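PDB 3GMF: protein-disulfide isomerase from Novosphingobium aromaticivorans, which is probably a thioredoxin-fold thiol-disulfide oxidoreductase that makes, breaks or rearranges disulfide bonds in other proteins. Local coordinates for residues A[17-23]-A[52-58]; A[69-73]-A[140-144]; A[85-89]-A[126-130]; A[172-176]-A[191-195]. One frame throughout, in Å; residues are numbered along the deposited sequence. Where two conformers were deposited one is given.

Contact 1: A[17-23]-A[52-58]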
loop_
_atom_site.group_PDB
_atom_site.type_symbol
_atom_site.label_atom_id
_atom_site.label_comp_id
_atom_site.label_asym_id
_atom_site.label_seq_id
_atom_site.Cartn_x
_atom_site.Cartn_y
_atom_site.Cartn_z
ATOM N N LEU A 17 -2.273 -13.800 16.398
ATOM C CA LEU A 17 -3.204 -13.134 15.480
ATOM C C LEU A 17 -2.415 -12.484 14.347
ATOM O O LEU A 17 -1.649 -11.543 14.560
ATOM C CB LEU A 17 -4.111 -12.107 16.186
ATOM C CG LEU A 17 -5.403 -11.656 15.462
ATOM C CD1 LEU A 17 -6.276 -10.824 16.381
ATOM C CD2 LEU A 17 -5.165 -10.848 14.187
ATOM N N ARG A 18 -2.638 -12.971 13.137
ATOM C CA ARG A 18 -2.012 -12.372 11.972
ATOM C C ARG A 18 -3.090 -11.691 11.128
ATOM O O ARG A 18 -3.947 -12.372 10.550
ATOM C CB ARG A 18 -1.305 -13.451 11.158
ATOM C CG ARG A 18 -0.635 -12.969 9.869
ATOM C CD ARG A 18 0.574 -12.090 10.137
ATOM N NE ARG A 18 1.695 -12.842 10.719
ATOM C CZ ARG A 18 2.654 -13.453 10.022
ATOM N NH1 ARG A 18 2.657 -13.421 8.696
ATOM N NH2 ARG A 18 3.630 -14.094 10.661
ATOM N N LEU A 19 -3.030 -10.360 11.074
ATOM C CA LEU A 19 -3.961 -9.563 10.271
ATOM C C LEU A 19 -3.263 -9.256 8.946
ATOM O O LEU A 19 -2.221 -8.603 8.928
ATOM C CB LEU A 19 -4.281 -8.237 10.978
ATOM C CG LEU A 19 -5.104 -7.225 10.163
ATOM C CD1 LEU A 19 -6.515 -7.783 9.794
ATOM C CD2 LEU A 19 -5.198 -5.876 10.861
ATOM N N VAL A 20 -3.860 -9.706 7.849
ATOM C CA VAL A 20 -3.369 -9.359 6.510
ATOM C C VAL A 20 -4.249 -8.254 5.950
ATOM O O VAL A 20 -5.467 -8.384 5.980
ATOM C CB VAL A 20 -3.446 -10.550 5.567
ATOM C CG1 VAL A 20 -3.075 -10.136 4.139
ATOM C CG2 VAL A 20 -2.499 -11.650 6.061
ATOM N N GLU A 21 -3.628 -7.205 5.410
ATOM C CA GLU A 21 -4.348 -6.039 4.850
ATOM C C GLU A 21 -3.979 -5.966 3.380
ATOM O O GLU A 21 -2.791 -5.949 3.069
ATOM C CB GLU A 21 -3.875 -4.732 5.506
ATOM C CG GLU A 21 -4.008 -4.669 7.043
ATOM C CD GLU A 21 -3.616 -3.297 7.617
ATOM O OE1 GLU A 21 -2.958 -2.510 6.912
ATOM O OE2 GLU A 21 -3.990 -3.007 8.768
ATOM N N PHE A 22 -4.981 -5.993 2.486
ATOM C CA PHE A 22 -4.758 -5.789 1.056
ATOM C C PHE A 22 -5.146 -4.357 0.814
ATOM O O PHE A 22 -6.326 -3.995 0.949
ATOM C CB PHE A 22 -5.650 -6.712 0.214
ATOM C CG PHE A 22 -5.397 -8.180 0.440
ATOM C CD1 PHE A 22 -4.434 -8.861 -0.302
ATOM C CD2 PHE A 22 -6.146 -8.889 1.372
ATOM C CE1 PHE A 22 -4.212 -10.239 -0.104
ATOM C CE2 PHE A 22 -5.938 -10.258 1.554
ATOM C CZ PHE A 22 -4.953 -10.924 0.833
ATOM N N VAL A 23 -4.166 -3.521 0.486
ATOM C CA VAL A 23 -4.420 -2.070 0.410
ATOM C C VAL A 23 -3.813 -1.480 -0.865
ATOM O O VAL A 23 -2.872 -2.030 -1.435
ATOM C CB VAL A 23 -3.904 -1.285 1.655
ATOM C CG1 VAL A 23 -4.600 -1.795 2.962
ATOM C CG2 VAL A 23 -2.370 -1.373 1.761
ATOM N N ALA A 52 0.238 -9.359 14.795
ATOM C CA ALA A 52 1.125 -8.731 13.831
ATOM C C ALA A 52 0.309 -8.360 12.582
ATOM O O ALA A 52 -0.714 -8.974 12.313
ATOM C CB ALA A 52 2.250 -9.675 13.456
ATOM N N ILE A 53 0.794 -7.372 11.830
ATOM C CA ILE A 53 0.083 -6.894 10.634
ATOM C C ILE A 53 0.932 -7.116 9.406
ATOM O O ILE A 53 2.057 -6.624 9.328
ATOM C CB ILE A 53 -0.274 -5.402 10.701
ATOM C CG1 ILE A 53 -1.076 -5.097 11.973
ATOM C CG2 ILE A 53 -1.090 -4.997 9.459
ATOM C CD1 ILE A 53 -1.155 -3.643 12.304
ATOM N N GLU A 54 0.377 -7.835 8.444
ATOM C CA GLU A 54 1.041 -8.077 7.189
ATOM C C GLU A 54 0.390 -7.191 6.131
ATOM O O GLU A 54 -0.761 -7.409 5.758
ATOM C CB GLU A 54 0.902 -9.531 6.787
ATOM C CG GLU A 54 1.642 -9.895 5.532
ATOM C CD GLU A 54 1.575 -11.386 5.274
ATOM O OE1 GLU A 54 1.483 -12.165 6.253
ATOM O OE2 GLU A 54 1.616 -11.777 4.105
ATOM N N VAL A 55 1.116 -6.186 5.675
ATOM C CA VAL A 55 0.591 -5.256 4.676
ATOM C C VAL A 55 0.952 -5.788 3.314
ATOM O O VAL A 55 2.119 -6.056 3.030
ATOM C CB VAL A 55 1.147 -3.834 4.894
ATOM C CG1 VAL A 55 0.781 -2.907 3.729
ATOM C CG2 VAL A 55 0.617 -3.288 6.207
ATOM N N ARG A 56 -0.071 -5.994 2.498
ATOM C CA ARG A 56 0.170 -6.384 1.122
ATOM C C ARG A 56 -0.247 -5.270 0.179
ATOM O O ARG A 56 -1.342 -4.688 0.287
ATOM C CB ARG A 56 -0.515 -7.695 0.769
ATOM C CG ARG A 56 -0.045 -8.885 1.598
ATOM C CD ARG A 56 -0.857 -10.090 1.219
ATOM N NE ARG A 56 -0.569 -11.241 2.064
ATOM C CZ ARG A 56 -1.018 -12.467 1.829
ATOM N NH1 ARG A 56 -1.761 -12.720 0.756
ATOM N NH2 ARG A 56 -0.713 -13.441 2.664
ATOM N N ASN A 57 0.669 -4.950 -0.733
ATOM C CA ASN A 57 0.398 -3.940 -1.750
ATOM C C ASN A 57 -0.459 -4.559 -2.838
ATOM O O ASN A 57 0.015 -5.330 -3.681
ATOM C CB ASN A 57 1.692 -3.381 -2.332
ATOM C CG ASN A 57 2.551 -2.712 -1.288
ATOM O OD1 ASN A 57 3.668 -3.150 -1.007
ATOM N ND2 ASN A 57 2.043 -1.653 -0.712
ATOM N N PHE A 58 -1.737 -4.218 -2.802
ATOM C CA PHE A 58 -2.672 -4.692 -3.809
ATOM C C PHE A 58 -2.708 -3.593 -4.868
ATOM O O PHE A 58 -3.407 -2.585 -4.708
ATOM C CB PHE A 58 -4.045 -4.885 -3.183
ATOM C CG PHE A 58 -5.044 -5.506 -4.108
ATOM C CD1 PHE A 58 -5.029 -6.870 -4.346
ATOM C CD2 PHE A 58 -5.998 -4.711 -4.755
ATOM C CE1 PHE A 58 -5.955 -7.447 -5.216
ATOM C CE2 PHE A 58 -6.941 -5.270 -5.619
ATOM C CZ PHE A 58 -6.921 -6.635 -5.847
HETATM O O HOH W 1 -0.498 -0.239 -0.996
#
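Leu19 pairs with Ile53 and Glu21 with Val55 where strands 17-23 and 51-57 run parallel, the two strands of a beta-alpha-beta unit of the thioredoxin fold whose connecting helix is 28-46. Seven backbone hydrogen bonds zip them together, Glu54 N to Leu19 O at 2.8 Å among them. The face bearing Leu19, Glu21, Val23, Ile53 and Val55 is buried and closely packed: helix 28-46 lies on Glu21, Val23 and Ile53, helix 185-196 on Leu19. Branched aliphatic residues suit it, and Glu21 sets a carboxylate among them, CD 3.6 Å from Ile53 CG2 and OE1 near Val55 CG2. On the other face Val20, Phe22, Ala52 and Glu54 are buried too, but Arg18 and Arg56 are partly exposed on the solvent side. Arg18, its chain bent at chi2 and chi3 (both 69°), curls back to set NH1 3.0 Å from Glu54 OE1, which lies in the guanidinium plane. In one of its conformers Arg56 holds Glu54 OE2 with NE and NH2, both from above the same face of the carboxylate; His7 ND1 of strand 7-10 also bonds this oxygen. Replacing Glu54 by a glutamine would probably leave the two arginine charges without their mate. Phe22 CE1 lies 3.6 Å from Arg56 NH1, the side chains side by side and their planes 82° apart, and Val20 covers one face of that guanidinium, CG1 3.4 Å from Arg56 NE.

Contact 2: A[69-73]-A[140-144]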
loop_
_atom_site.group_PDB
_atom_site.type_symbol
_atom_site.label_atom_id
_atom_site.label_comp_id
_atom_site.label_asym_id
_atom_site.label_seq_id
_atom_site.Cartn_x
_atom_site.Cartn_y
_atom_site.Cartn_z
ATOM N N LEU A 69 6.336 1.107 -6.130
ATOM C CA LEU A 69 7.768 0.980 -6.441
ATOM C C LEU A 69 8.599 1.746 -5.429
ATOM O O LEU A 69 9.586 1.206 -4.919
ATOM C CB LEU A 69 8.088 1.424 -7.871
ATOM C CG LEU A 69 7.588 0.449 -8.940
ATOM C CD1 LEU A 69 7.484 1.205 -10.280
ATOM C CD2 LEU A 69 8.448 -0.843 -9.014
ATOM N N ILE A 70 8.168 2.956 -5.089
ATOM C CA ILE A 70 8.889 3.810 -4.142
ATOM C C ILE A 70 8.926 3.156 -2.761
ATOM O O ILE A 70 10.013 2.925 -2.220
ATOM C CB ILE A 70 8.314 5.236 -4.067
ATOM C CG1 ILE A 70 8.291 5.904 -5.459
ATOM C CG2 ILE A 70 9.102 6.093 -3.070
ATOM C CD1 ILE A 70 7.481 7.209 -5.511
ATOM N N THR A 71 7.756 2.814 -2.213
ATOM C CA THR A 71 7.710 2.238 -0.849
ATOM C C THR A 71 8.429 0.876 -0.746
ATOM O O THR A 71 8.998 0.542 0.305
ATOM C CB THR A 71 6.258 2.158 -0.297
ATOM O OG1 THR A 71 5.518 1.187 -1.052
ATOM C CG2 THR A 71 5.563 3.521 -0.396
ATOM N N ASN A 72 8.462 0.118 -1.842
ATOM C CA ASN A 72 9.150 -1.175 -1.841
ATOM C C ASN A 72 10.649 -1.127 -2.147
ATOM O O ASN A 72 11.314 -2.164 -2.030
ATOM C CB ASN A 72 8.448 -2.188 -2.751
ATOM C CG ASN A 72 7.143 -2.698 -2.153
ATOM O OD1 ASN A 72 7.111 -3.761 -1.525
ATOM N ND2 ASN A 72 6.062 -1.933 -2.339
ATOM N N CYS A 73 11.160 0.046 -2.469
ATOM C CA CYS A 73 12.601 0.160 -2.833
ATOM C C CYS A 73 13.411 0.558 -1.628
ATOM O O CYS A 73 14.596 0.368 -1.662
ATOM C CB CYS A 73 12.863 1.091 -4.037
ATOM S SG CYS A 73 12.873 2.895 -3.737
ATOM N N LEU A 140 15.528 8.091 -6.711
ATOM C CA LEU A 140 14.139 7.888 -7.170
ATOM C C LEU A 140 14.079 7.360 -8.609
ATOM O O LEU A 140 13.283 6.463 -8.902
ATOM C CB LEU A 140 13.266 9.144 -6.966
ATOM C CG LEU A 140 11.774 9.079 -7.363
ATOM C CD1 LEU A 140 11.060 7.889 -6.733
ATOM C CD2 LEU A 140 11.042 10.347 -7.007
ATOM N N ASP A 141 14.945 7.873 -9.486
ATOM C CA ASP A 141 15.057 7.363 -10.868
ATOM C C ASP A 141 15.303 5.852 -10.944
ATOM O O ASP A 141 14.661 5.166 -11.745
ATOM C CB ASP A 141 16.182 8.069 -11.643
ATOM C CG ASP A 141 15.826 9.486 -12.054
ATOM O OD1 ASP A 141 14.623 9.816 -12.136
ATOM O OD2 ASP A 141 16.768 10.272 -12.299
ATOM N N ARG A 142 16.238 5.362 -10.123
ATOM C CA ARG A 142 16.586 3.943 -10.064
ATOM C C ARG A 142 15.380 3.135 -9.602
ATOM O O ARG A 142 15.055 2.097 -10.191
ATOM C CB ARG A 142 17.757 3.695 -9.106
ATOM C CG ARG A 142 19.120 4.104 -9.638
ATOM C CD ARG A 142 20.257 3.488 -8.809
ATOM N NE ARG A 142 20.074 3.623 -7.358
ATOM C CZ ARG A 142 20.444 4.680 -6.631
ATOM N NH1 ARG A 142 21.022 5.736 -7.199
ATOM N NH2 ARG A 142 20.229 4.685 -5.322
ATOM N N CYS A 143 14.711 3.626 -8.564
ATOM C CA CYS A 143 13.508 3.004 -8.005
ATOM C C CYS A 143 12.410 2.900 -9.088
ATOM O O CYS A 143 11.810 1.842 -9.274
ATOM C CB CYS A 143 12.974 3.733 -6.746
ATOM S SG CYS A 143 14.020 3.666 -5.245
ATOM N N LEU A 144 12.145 4.014 -9.766
ATOM C CA LEU A 144 11.092 4.040 -10.795
ATOM C C LEU A 144 11.373 3.216 -12.047
ATOM O O LEU A 144 10.448 2.944 -12.824
ATOM C CB LEU A 144 10.784 5.468 -11.238
ATOM C CG LEU A 144 10.292 6.460 -10.186
ATOM C CD1 LEU A 144 10.083 7.782 -10.874
ATOM C CD2 LEU A 144 9.021 5.976 -9.474
#
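Helices 62-73 and 137-144 cross at 108° where Cys73 meets Cys143, with segment axes 9.2 Å apart at closest approach and the two cysteine CA atoms separated by 6.0 Å. Both cysteines direct their CB toward the other helix, and their sulfurs join in a disulfide, Cys73 SG to Cys143 SG 2.0 Å, with a right-handed chi3 of 79°. The two half-bridges differ: Cys73 holds SG between its backbone N and carbonyl carbon, whereas Cys143 swings SG anti to its carbonyl carbon (chi1 -67°), which brings the two sulfurs together between the helices. Each cysteine has two deposited conformers, and this geometry belongs to one of them. Deeper in, aliphatic residues pack beside the bridge. Ile70 leans its CG1 against Leu140 CD1 at 3.6 Å, the two chains lying aslant, while Leu144 runs alongside it and brings CD2 within 4.1 Å of that same CG1. Leu69 CB lies 4.0 Å from Cys143 O. Met130 and Phe86 continue the apolar layer around Ile70. The disulfide is probably structural, distinct from a CxxC of thioredoxin type at the start of helix 28-46, and staples two helices of a region consistent with the helical insertion of DsbA-like proteins.

Contact 3: A[85-89]-A[126-130]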
loop_
_atom_site.group_PDB
_atom_site.type_symbol
_atom_site.label_atom_id
_atom_site.label_comp_id
_atom_site.label_asym_id
_atom_site.label_seq_id
_atom_site.Cartn_x
_atom_site.Cartn_y
_atom_site.Cartn_z
ATOM N N ALA A 85 2.938 7.443 5.367
ATOM C CA ALA A 85 2.998 8.815 4.837
ATOM C C ALA A 85 2.192 8.983 3.537
ATOM O O ALA A 85 1.352 9.881 3.438
ATOM C CB ALA A 85 4.447 9.269 4.633
ATOM N N PHE A 86 2.420 8.096 2.569
ATOM C CA PHE A 86 1.598 8.106 1.341
ATOM C C PHE A 86 0.115 7.948 1.611
ATOM O O PHE A 86 -0.709 8.622 0.969
ATOM C CB PHE A 86 2.055 7.047 0.340
ATOM C CG PHE A 86 3.205 7.475 -0.517
ATOM C CD1 PHE A 86 3.024 8.377 -1.571
ATOM C CD2 PHE A 86 4.485 6.954 -0.283
ATOM C CE1 PHE A 86 4.099 8.742 -2.382
ATOM C CE2 PHE A 86 5.563 7.311 -1.069
ATOM C CZ PHE A 86 5.381 8.225 -2.123
ATOM N N MET A 87 -0.233 7.069 2.557
ATOM C CA MET A 87 -1.640 6.847 2.883
ATOM C C MET A 87 -2.243 8.028 3.636
ATOM O O MET A 87 -3.313 8.511 3.265
ATOM C CB MET A 87 -1.841 5.562 3.691
ATOM C CG MET A 87 -1.731 4.289 2.881
ATOM S SD MET A 87 -2.923 4.119 1.495
ATOM C CE MET A 87 -2.612 2.396 1.166
ATOM N N ARG A 88 -1.562 8.484 4.695
ATOM C CA ARG A 88 -2.052 9.623 5.473
ATOM C C ARG A 88 -2.116 10.919 4.673
ATOM O O ARG A 88 -3.054 11.709 4.844
ATOM C CB ARG A 88 -1.209 9.838 6.744
ATOM C CG ARG A 88 -1.491 8.804 7.810
ATOM C CD ARG A 88 -0.821 9.213 9.129
ATOM N NE ARG A 88 -1.379 8.478 10.258
ATOM C CZ ARG A 88 -2.380 8.922 11.016
ATOM N NH1 ARG A 88 -2.827 8.186 12.024
ATOM N NH2 ARG A 88 -2.935 10.101 10.769
ATOM N N SER A 89 -1.158 11.131 3.779
ATOM C CA SER A 89 -1.108 12.380 3.018
ATOM C C SER A 89 -1.699 12.245 1.614
ATOM O O SER A 89 -1.430 13.082 0.745
ATOM C CB SER A 89 0.322 12.923 2.941
ATOM O OG SER A 89 1.108 12.158 2.047
ATOM N N PHE A 126 6.134 13.440 -7.580
ATOM C CA PHE A 126 6.746 12.515 -6.622
ATOM C C PHE A 126 8.235 12.828 -6.352
ATOM O O PHE A 126 8.781 12.469 -5.306
ATOM C CB PHE A 126 6.550 11.073 -7.105
ATOM C CG PHE A 126 5.136 10.569 -6.947
ATOM C CD1 PHE A 126 4.277 11.122 -5.995
ATOM C CD2 PHE A 126 4.675 9.500 -7.727
ATOM C CE1 PHE A 126 2.958 10.632 -5.824
ATOM C CE2 PHE A 126 3.380 9.003 -7.568
ATOM C CZ PHE A 126 2.513 9.574 -6.612
ATOM N N TYR A 127 8.885 13.485 -7.306
ATOM C CA TYR A 127 10.264 13.938 -7.114
ATOM C C TYR A 127 10.347 14.905 -5.932
ATOM O O TYR A 127 11.160 14.690 -5.037
ATOM C CB TYR A 127 10.834 14.540 -8.407
ATOM C CG TYR A 127 10.791 13.582 -9.577
ATOM C CD1 TYR A 127 11.754 12.583 -9.722
ATOM C CD2 TYR A 127 9.774 13.666 -10.533
ATOM C CE1 TYR A 127 11.707 11.682 -10.788
ATOM C CE2 TYR A 127 9.722 12.776 -11.609
ATOM C CZ TYR A 127 10.695 11.785 -11.725
ATOM O OH TYR A 127 10.642 10.915 -12.793
ATOM N N ASP A 128 9.473 15.918 -5.914
ATOM C CA ASP A 128 9.374 16.868 -4.793
ATOM C C ASP A 128 8.914 16.218 -3.482
ATOM O O ASP A 128 9.495 16.481 -2.426
ATOM C CB ASP A 128 8.455 18.053 -5.151
ATOM C CG ASP A 128 9.090 19.021 -6.155
ATOM O OD1 ASP A 128 10.262 18.829 -6.548
ATOM O OD2 ASP A 128 8.402 19.983 -6.563
ATOM N N PHE A 129 7.883 15.369 -3.551
ATOM C CA PHE A 129 7.388 14.625 -2.392
ATOM C C PHE A 129 8.505 13.812 -1.706
ATOM O O PHE A 129 8.636 13.818 -0.476
ATOM C CB PHE A 129 6.224 13.689 -2.811
ATOM C CG PHE A 129 5.483 13.064 -1.654
ATOM C CD1 PHE A 129 4.389 13.709 -1.083
ATOM C CD2 PHE A 129 5.857 11.818 -1.151
ATOM C CE1 PHE A 129 3.694 13.136 -0.020
ATOM C CE2 PHE A 129 5.175 11.246 -0.090
ATOM C CZ PHE A 129 4.087 11.902 0.476
ATOM N N MET A 130 9.311 13.120 -2.501
ATOM C CA MET A 130 10.357 12.250 -1.955
ATOM C C MET A 130 11.650 12.990 -1.592
ATOM O O MET A 130 12.395 12.542 -0.710
ATOM C CB MET A 130 10.611 11.074 -2.891
ATOM C CG MET A 130 9.448 10.069 -2.881
ATOM S SD MET A 130 8.965 9.456 -1.251
ATOM C CE MET A 130 10.484 8.688 -0.696
#
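Phe86 and Phe129 form an offset stack, centroids 4.7 Å apart and planes 30° from parallel, with Phe129 CE2 lying over one face of the Phe86 ring toward its rim. The same Phe86 ring turns its edge to the face of Phe126 in a T-shaped pair, centroids 5.9 Å apart and planes at 90°. Met130, bent at chi2 and chi3, folds its sulfur back to Phe86, SD 3.9 Å from CZ, an oblique Met-aromatic contact. Flat rings and a flexible, polarisable thioether suit a place where a single side chain must fit several surfaces at once. Phe129 reaches across because its CG stands anti to the backbone N (chi1 -170°), and Ser89 OG meets the edge of this ring, 3.4 Å from CZ, in one of the serine's two conformers. That hydroxyl is itself held, donating to Ala85 O at 2.7 Å from above the carbonyl plane while Ser89 N approaches the same oxygen from the opposite face. Farther out, Trp93 packs edge-to-face with all three phenylalanines, Val67 and Thr71 of helix 62-73 touch Phe86, and Arg133 makes a cation-pi contact with Phe129. With an alanine at Phe86, Phe129 is likely to lose its stacking partner, and Phe126 and Met130 SD the ring they pack on. This aromatic cluster forms part of the core of the helical region, consistent with the insertion of DsbA-like thioredoxin-fold proteins.

Contact 4: A[172-176]-A[191-195]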
loop_
_atom_site.group_PDB
_atom_site.type_symbol
_atom_site.label_atom_id
_atom_site.label_comp_id
_atom_site.label_asym_id
_atom_site.label_seq_id
_atom_site.Cartn_x
_atom_site.Cartn_y
_atom_site.Cartn_z
ATOM N N PHE A 172 -9.316 -7.595 4.117
ATOM C CA PHE A 172 -8.579 -8.139 5.252
ATOM C C PHE A 172 -8.742 -9.638 5.357
ATOM O O PHE A 172 -9.791 -10.163 5.022
ATOM C CB PHE A 172 -9.074 -7.478 6.552
ATOM C CG PHE A 172 -9.031 -5.981 6.507
ATOM C CD1 PHE A 172 -7.808 -5.319 6.639
ATOM C CD2 PHE A 172 -10.195 -5.241 6.301
ATOM C CE1 PHE A 172 -7.754 -3.940 6.558
ATOM C CE2 PHE A 172 -10.151 -3.828 6.242
ATOM C CZ PHE A 172 -8.941 -3.199 6.388
ATOM N N MET A 173 -7.692 -10.311 5.828
ATOM C CA MET A 173 -7.831 -11.692 6.310
ATOM C C MET A 173 -7.334 -11.817 7.741
ATOM O O MET A 173 -6.373 -11.148 8.146
ATOM C CB MET A 173 -7.099 -12.763 5.453
ATOM C CG MET A 173 -6.775 -12.492 3.985
ATOM S SD MET A 173 -6.114 -14.072 3.280
ATOM C CE MET A 173 -7.616 -14.996 3.100
ATOM N N ILE A 174 -7.998 -12.666 8.523
ATOM C CA ILE A 174 -7.479 -12.996 9.853
ATOM C C ILE A 174 -7.284 -14.499 9.889
ATOM O O ILE A 174 -8.195 -15.266 9.543
ATOM C CB ILE A 174 -8.377 -12.512 11.016
ATOM C CG1 ILE A 174 -8.473 -10.984 11.055
ATOM C CG2 ILE A 174 -7.813 -12.998 12.342
ATOM C CD1 ILE A 174 -9.417 -10.452 12.106
ATOM N N ASP A 175 -6.060 -14.903 10.233
ATOM C CA ASP A 175 -5.685 -16.306 10.344
ATOM C C ASP A 175 -6.188 -17.123 9.137
ATOM O O ASP A 175 -6.811 -18.168 9.301
ATOM C CB ASP A 175 -6.164 -16.879 11.700
ATOM C CG ASP A 175 -5.675 -16.054 12.912
ATOM O OD1 ASP A 175 -4.645 -15.342 12.803
ATOM O OD2 ASP A 175 -6.317 -16.129 13.990
ATOM N N GLY A 176 -5.957 -16.594 7.928
ATOM C CA GLY A 176 -6.325 -17.261 6.679
ATOM C C GLY A 176 -7.745 -17.134 6.128
ATOM O O GLY A 176 -8.033 -17.647 5.050
ATOM N N GLN A 191 -13.975 -7.507 14.985
ATOM C CA GLN A 191 -13.442 -8.822 14.666
ATOM C C GLN A 191 -12.047 -9.053 15.222
ATOM O O GLN A 191 -11.738 -10.169 15.670
ATOM C CB GLN A 191 -13.503 -9.084 13.153
ATOM C CG GLN A 191 -14.923 -8.874 12.641
ATOM C CD GLN A 191 -15.069 -9.147 11.162
ATOM O OE1 GLN A 191 -15.079 -10.302 10.720
ATOM N NE2 GLN A 191 -15.218 -8.071 10.384
ATOM N N ILE A 192 -11.231 -7.999 15.255
ATOM C CA ILE A 192 -9.905 -8.082 15.885
ATOM C C ILE A 192 -10.040 -8.259 17.402
ATOM O O ILE A 192 -9.434 -9.165 17.984
ATOM C CB ILE A 192 -9.039 -6.862 15.553
ATOM C CG1 ILE A 192 -8.654 -6.917 14.068
ATOM C CG2 ILE A 192 -7.783 -6.785 16.475
ATOM C CD1 ILE A 192 -7.858 -5.765 13.601
ATOM N N LEU A 193 -10.849 -7.413 18.031
ATOM C CA LEU A 193 -11.032 -7.486 19.501
ATOM C C LEU A 193 -11.647 -8.821 19.946
ATOM O O LEU A 193 -11.260 -9.359 20.984
ATOM C CB LEU A 193 -11.844 -6.290 20.001
ATOM C CG LEU A 193 -11.201 -4.898 19.769
ATOM C CD1 LEU A 193 -12.075 -3.776 20.337
ATOM C CD2 LEU A 193 -9.758 -4.782 20.307
ATOM N N ALA A 194 -12.582 -9.368 19.163
ATOM C CA ALA A 194 -13.188 -10.679 19.469
ATOM C C ALA A 194 -12.141 -11.790 19.545
ATOM O O ALA A 194 -12.201 -12.659 20.433
ATOM C CB ALA A 194 -14.246 -11.045 18.447
ATOM N N ARG A 195 -11.199 -11.753 18.606
ATOM C CA ARG A 195 -10.084 -12.709 18.521
ATOM C C ARG A 195 -9.074 -12.492 19.651
ATOM O O ARG A 195 -8.578 -13.449 20.260
ATOM C CB ARG A 195 -9.365 -12.535 17.176
ATOM C CG ARG A 195 -9.032 -13.798 16.371
ATOM C CD ARG A 195 -8.576 -14.986 17.205
ATOM N NE ARG A 195 -7.359 -15.583 16.660
ATOM C CZ ARG A 195 -6.130 -15.282 17.068
ATOM N NH1 ARG A 195 -5.092 -15.878 16.512
ATOM N NH2 ARG A 195 -5.935 -14.399 18.041
#
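Ile174, last in strand 171-174, and Asp175 just after it face Gln191, Ile192 and Arg195 on helix 185-196, whose segment axis runs only 9° from that of the strand. The apolar part centres on Ile174. Its CG1 branch extends outward so that CD1 comes 4.1 Å from Ile192 CG1, the two chains crossing at about a right angle, and the same methyl lies 4.4 Å from Gln191 CB. The other branch, CG2, rests 4.3 Å from Arg195 CG, so the aliphatic stem of the arginine closes the apolar patch. A beta-branched isoleucine suits both the strand and this two-way reach. Beyond it Ile192 continues inward to Leu19, Leu41 and Met45.

The polar part lies at the surface. Asp175 OD2 makes a salt bridge with Arg195, 2.8 Å from NH1 and 2.9 Å from NE in one conformer of the arginine. Both hydrogen bonds are weak, bent because OD2 sits off the guanidinium plane and is approached obliquely. The other oxygen, OD1, is taken by the backbone N of Arg18, so the carboxylate links strand 17-23 as well as the helix. Gln191 NE2 bonds Thr182 OG1 and the carbonyl of Ser187.

The backbone explains the position of Asp175. Its phi is positive, and it is followed by Gly176, also at positive phi, a pair close to a type I' turn and joining strand 171-174 to strand 177-178. A beta hairpin with the C-terminal helix packed against its sheet is how the thioredoxin fold ends.

Contacts 1 and 4 share one sheet, in which strands 17-23 and 171-174 are neighbours; their centres are 11 Å apart, and Val20 N bonds Met173 O across the junction. Contacts 2 and 3 belong to the helices that come between strand 51-57 and helix 147-164. Their centres are 12 Å apart, and along the chain contact 3 is nested within the loop that contact 2 closes. Contacts 1 and 2 have centres 21 Å apart but touch through Asn57 and Asn72, while Val23 meets Met87 of contact 3. Contact 4 is far from contacts 2 and 3 (centres about 32 and 30 Å). A thioredoxin core thus carries a helical insertion packed against it, consistent with DsbA-like proteins.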